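Local structure of VipE (Legionella pneumophila subsp. pneumophila str. Philadelphia 1, 4QN8) at residues 4-8 against 60-65; 7-11 against 36-40. The protein is a bacterial effector, probably delivered into host cells, whose molecular activity is not established; this chain is its N-terminal part. One frame throughout, in Å; residues are numbered along the deposited sequence.

Contact 1: residues 4-8 against 60-65; sequences PLTQT and DAIKDF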
# COMPACT_ATOMS: atom_id res chain seq x y z
N PRO A 4 -4.27 16.56 3.47
CA PRO A 4 -3.71 15.59 2.53
C PRO A 4 -3.64 16.16 1.12
O PRO A 4 -4.19 17.23 0.86
CB PRO A 4 -4.71 14.43 2.57
CG PRO A 4 -5.99 15.05 3.06
CD PRO A 4 -5.58 16.14 4.01
N LEU A 5 -2.96 15.45 0.22
CA LEU A 5 -2.96 15.81 -1.19
C LEU A 5 -4.38 15.81 -1.74
O LEU A 5 -5.23 15.05 -1.26
CB LEU A 5 -2.16 14.78 -1.98
CG LEU A 5 -0.68 14.69 -1.59
CD1 LEU A 5 -0.03 13.45 -2.20
CD2 LEU A 5 0.01 15.94 -2.07
N THR A 6 -4.63 16.65 -2.75
CA THR A 6 -5.94 16.67 -3.40
C THR A 6 -6.26 15.31 -4.00
O THR A 6 -7.39 14.81 -3.89
CB THR A 6 -6.02 17.78 -4.46
OG1 THR A 6 -5.79 19.05 -3.82
CG2 THR A 6 -7.39 17.79 -5.12
N GLN A 7 -5.26 14.68 -4.62
CA GLN A 7 -5.39 13.34 -5.15
C GLN A 7 -5.94 12.37 -4.09
O GLN A 7 -6.86 11.59 -4.35
CB GLN A 7 -4.02 12.87 -5.64
CG GLN A 7 -3.97 11.45 -6.13
CD GLN A 7 -2.62 11.06 -6.70
OE1 GLN A 7 -2.44 9.94 -7.15
NE2 GLN A 7 -1.66 12.00 -6.68
N THR A 8 -5.38 12.46 -2.89
CA THR A 8 -5.81 11.62 -1.78
C THR A 8 -7.27 11.88 -1.43
O THR A 8 -8.06 10.96 -1.28
CB THR A 8 -4.96 11.88 -0.54
OG1 THR A 8 -3.66 11.34 -0.77
CG2 THR A 8 -5.58 11.22 0.71
N ASP A 60 4.92 8.70 -2.59
CA ASP A 60 4.44 9.78 -1.71
C ASP A 60 2.91 9.81 -1.72
O ASP A 60 2.27 9.99 -0.68
CB ASP A 60 4.95 11.14 -2.18
CG ASP A 60 6.43 11.37 -1.89
OD1 ASP A 60 6.99 10.69 -0.99
OD2 ASP A 60 7.03 12.24 -2.58
N ALA A 61 2.33 9.66 -2.91
CA ALA A 61 0.88 9.78 -3.05
C ALA A 61 0.15 8.60 -2.42
O ALA A 61 -0.88 8.78 -1.76
CB ALA A 61 0.51 9.90 -4.52
N ILE A 62 0.67 7.40 -2.63
CA ILE A 62 0.08 6.21 -2.03
C ILE A 62 0.19 6.27 -0.50
O ILE A 62 -0.76 5.95 0.22
CB ILE A 62 0.74 4.91 -2.56
CG1 ILE A 62 0.66 4.87 -4.10
CG2 ILE A 62 0.10 3.68 -1.93
CD1 ILE A 62 1.26 3.61 -4.73
N LYS A 63 1.36 6.68 0.00
CA LYS A 63 1.57 6.82 1.44
C LYS A 63 0.54 7.78 2.02
O LYS A 63 -0.05 7.51 3.07
CB LYS A 63 2.97 7.39 1.72
CG LYS A 63 4.12 6.38 1.67
CD LYS A 63 5.41 7.15 1.96
CE LYS A 63 6.66 6.31 1.92
NZ LYS A 63 7.83 7.23 2.05
N ASP A 64 0.32 8.89 1.33
CA ASP A 64 -0.59 9.92 1.83
C ASP A 64 -2.00 9.34 1.95
O ASP A 64 -2.71 9.59 2.93
CB ASP A 64 -0.55 11.15 0.92
CG ASP A 64 -1.27 12.35 1.51
OD1 ASP A 64 -0.80 12.90 2.54
OD2 ASP A 64 -2.31 12.75 0.95
N PHE A 65 -2.40 8.55 0.95
CA PHE A 65 -3.73 7.92 0.95
C PHE A 65 -3.88 6.95 2.11
O PHE A 65 -4.88 7.00 2.83
CB PHE A 65 -3.95 7.19 -0.37
CG PHE A 65 -5.28 6.49 -0.47
CD1 PHE A 65 -6.41 7.16 -0.92
CD2 PHE A 65 -5.39 5.13 -0.15
CE1 PHE A 65 -7.64 6.50 -1.04
CE2 PHE A 65 -6.61 4.48 -0.26
CZ PHE A 65 -7.73 5.17 -0.70
O HOH W 1 -2.96 10.07 -2.99

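Contact 2: residues 7-11 against 36-40; sequences QTQRL and NTFTK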
# COMPACT_ATOMS: atom_id res chain seq x y z
N GLN A 7 -5.26 14.68 -4.62
CA GLN A 7 -5.39 13.34 -5.15
C GLN A 7 -5.94 12.37 -4.09
O GLN A 7 -6.86 11.59 -4.35
CB GLN A 7 -4.02 12.87 -5.64
CG GLN A 7 -3.97 11.45 -6.13
CD GLN A 7 -2.62 11.06 -6.70
OE1 GLN A 7 -2.44 9.94 -7.15
NE2 GLN A 7 -1.66 12.00 -6.68
N THR A 8 -5.38 12.46 -2.89
CA THR A 8 -5.81 11.62 -1.78
C THR A 8 -7.27 11.88 -1.43
O THR A 8 -8.06 10.96 -1.28
CB THR A 8 -4.96 11.88 -0.54
OG1 THR A 8 -3.66 11.34 -0.77
CG2 THR A 8 -5.58 11.22 0.71
N GLN A 9 -7.61 13.16 -1.31
CA GLN A 9 -8.98 13.53 -0.95
C GLN A 9 -10.00 12.99 -1.94
O GLN A 9 -11.07 12.52 -1.55
CB GLN A 9 -9.12 15.05 -0.88
CG GLN A 9 -8.29 15.71 0.23
CD GLN A 9 -8.20 17.22 0.06
OE1 GLN A 9 -8.74 17.78 -0.90
NE2 GLN A 9 -7.53 17.88 0.99
N ARG A 10 -9.68 13.08 -3.23
CA ARG A 10 -10.65 12.67 -4.26
C ARG A 10 -10.81 11.16 -4.21
O ARG A 10 -11.93 10.65 -4.31
CB ARG A 10 -10.21 13.13 -5.65
CG ARG A 10 -10.04 14.65 -5.76
CD ARG A 10 -11.37 15.39 -5.69
NE ARG A 10 -11.18 16.83 -5.56
CZ ARG A 10 -10.94 17.65 -6.58
NH1 ARG A 10 -10.87 17.18 -7.82
NH2 ARG A 10 -10.79 18.95 -6.36
N LEU A 11 -9.71 10.44 -4.05
CA LEU A 11 -9.78 8.98 -4.02
C LEU A 11 -10.44 8.47 -2.74
O LEU A 11 -11.18 7.48 -2.77
CB LEU A 11 -8.40 8.35 -4.26
CG LEU A 11 -7.87 8.68 -5.67
CD1 LEU A 11 -6.39 8.39 -5.82
CD2 LEU A 11 -8.64 7.93 -6.74
N ASN A 36 -2.06 2.41 -12.09
CA ASN A 36 -2.13 3.82 -12.44
C ASN A 36 -3.11 4.65 -11.63
O ASN A 36 -3.30 5.83 -11.91
CB ASN A 36 -2.45 3.99 -13.92
CG ASN A 36 -1.32 3.52 -14.79
OD1 ASN A 36 -1.33 2.39 -15.28
ND2 ASN A 36 -0.33 4.37 -14.98
N THR A 37 -3.71 4.05 -10.61
CA THR A 37 -4.69 4.80 -9.80
C THR A 37 -4.05 6.00 -9.10
O THR A 37 -4.65 7.08 -9.03
CB THR A 37 -5.38 3.92 -8.74
OG1 THR A 37 -6.07 2.85 -9.40
CG2 THR A 37 -6.39 4.75 -7.95
N PHE A 38 -2.83 5.80 -8.60
CA PHE A 38 -2.05 6.86 -7.96
C PHE A 38 -0.90 7.27 -8.88
O PHE A 38 -0.28 6.41 -9.55
CB PHE A 38 -1.49 6.38 -6.61
CG PHE A 38 -2.55 5.97 -5.63
CD1 PHE A 38 -3.01 4.66 -5.60
CD2 PHE A 38 -3.10 6.89 -4.77
CE1 PHE A 38 -4.01 4.28 -4.71
CE2 PHE A 38 -4.10 6.52 -3.87
CZ PHE A 38 -4.56 5.21 -3.85
N THR A 39 -0.60 8.56 -8.94
CA THR A 39 0.45 9.05 -9.84
C THR A 39 1.41 10.00 -9.13
O THR A 39 1.03 10.68 -8.18
CB THR A 39 -0.12 9.79 -11.08
OG1 THR A 39 -0.78 10.99 -10.67
CG2 THR A 39 -1.10 8.91 -11.86
N LYS A 40 2.64 10.06 -9.62
CA LYS A 40 3.55 11.11 -9.20
C LYS A 40 3.03 12.41 -9.81
O LYS A 40 2.24 12.38 -10.76
CB LYS A 40 4.98 10.84 -9.68
CG LYS A 40 5.16 10.93 -11.19
CD LYS A 40 6.65 10.81 -11.57
CE LYS A 40 6.97 11.55 -12.87
NZ LYS A 40 6.85 13.03 -12.74

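Contact 1: residues 4-8 against 60-65
The D64 carboxylate is approached at two different angles by the start of helix 6-20. T8 OG1 donates to D64 OD2 along its anti lone pair, on the side away from OD1, at 2.6 Å. The backbone L5 N reaches the same oxygen at 2.9 Å with an N-H...O angle of 152°, but from above, 37° out of the carboxylate plane. P4 CB and the CB and CG of L5 close in around OD2 as well. With CG anti to the backbone N (chi1 -170°), D64 extends across the gap between the helices to set OD2 among these groups.

The other flat groups are used differently. A61 CB approaches the Q7 amide obliquely, above its plane but displaced past the N/O end of the group, 3.7 Å from Q7 NE2; the polar end of that amide is engaged by T39. The F65 ring meets this segment with an edge, where T8 O lies near the ring plane, 4.2 Å from F65 CD1. Elsewhere the ring makes an edge-to-face contact with F38 and touches L11, I12 and L103, so it belongs to the hydrophobic interior.

The T8 hydroxyl has a second partner, a water that donates to it and to A61 O, each at 2.7 Å. The same carbonyl already accepts F65 N within its helix, so the water adds a second bond to it. Apolar packing is lighter: L5 CD1 rests 3.9 Å from A61 CA.

L5 occupies the N-cap position, and a carboxylate beside this helix start would be expected to interact favourably with the helix dipole. This is a helix-helix contact of an all-helical fold, in which an aspartate of helix 58-69 accepts from the N-cap N-H and a first-turn hydroxyl of helix 6-20.

Contact 2: residues 7-11 against 36-40
Q7 and T39 are joined by a two-bond pairing between a side-chain amide and the backbone of a single residue. The stronger bond runs from T39 N to Q7 OE1, 2.9 Å long with an N-H...O angle of 161°. The donor lies in the carbonyl plane, on a lone pair, and the C=O...N angle of 139° agrees with that placement. The second bond, from Q7 NE2 to T39 O, is weak at 3.4 Å, although its own angle is equally straight. T39 O also has a weak hydrogen bond from H56 NE2. Q7 spans the gap because its chain is fully extended, with CG anti to the backbone N (chi1 176°).

Next to the amide, Q7 OE1 comes within 3.2 Å of F38 CA, so the oxygen lies close against the backbone just ahead of the bonded N-H. One helical turn on, L11 takes over with mainly apolar contacts. Its CD1 branch approaches the F38 ring obliquely, 3.5 Å from F38 CE2, and also passes T37 O at 3.9 Å, while the CD2 branch turns to the methyl of T37, 4.1 Å from T37 CG2. The T37 hydroxyl is engaged on its own side of the contact, with the carbonyls of L32 and D34.

T39 is gripped through main-chain N-H and C=O, so its side chain contributes little to the recognition. Both partners are neutral, and the fit rests on hydrogen-bond direction and on matching donor with acceptor. The two bonds together would restrict rotation of the Q7 amide and fix the position of the loop where it passes helix 6-20.

In the fold
From the N terminus, the chain enters helix 6-20, whose opening turns serve both contacts and share Q7 and T8. Contact 2 closes the shorter loop: the chain passes through the rest of this helix and helix 26-32 before 36-40 returns to it. Contact 1 closes a longer loop around that one, after the extended connection leading to helix 58-69. The two are therefore nested rather than crossed, with centres about 6 Å apart. Beyond the shared residues they meet directly, through I62 against F38 and A61 CB beside T39 O. Together they tie the first helix, the long loop after helix 26-32 and helix 58-69 into one cluster.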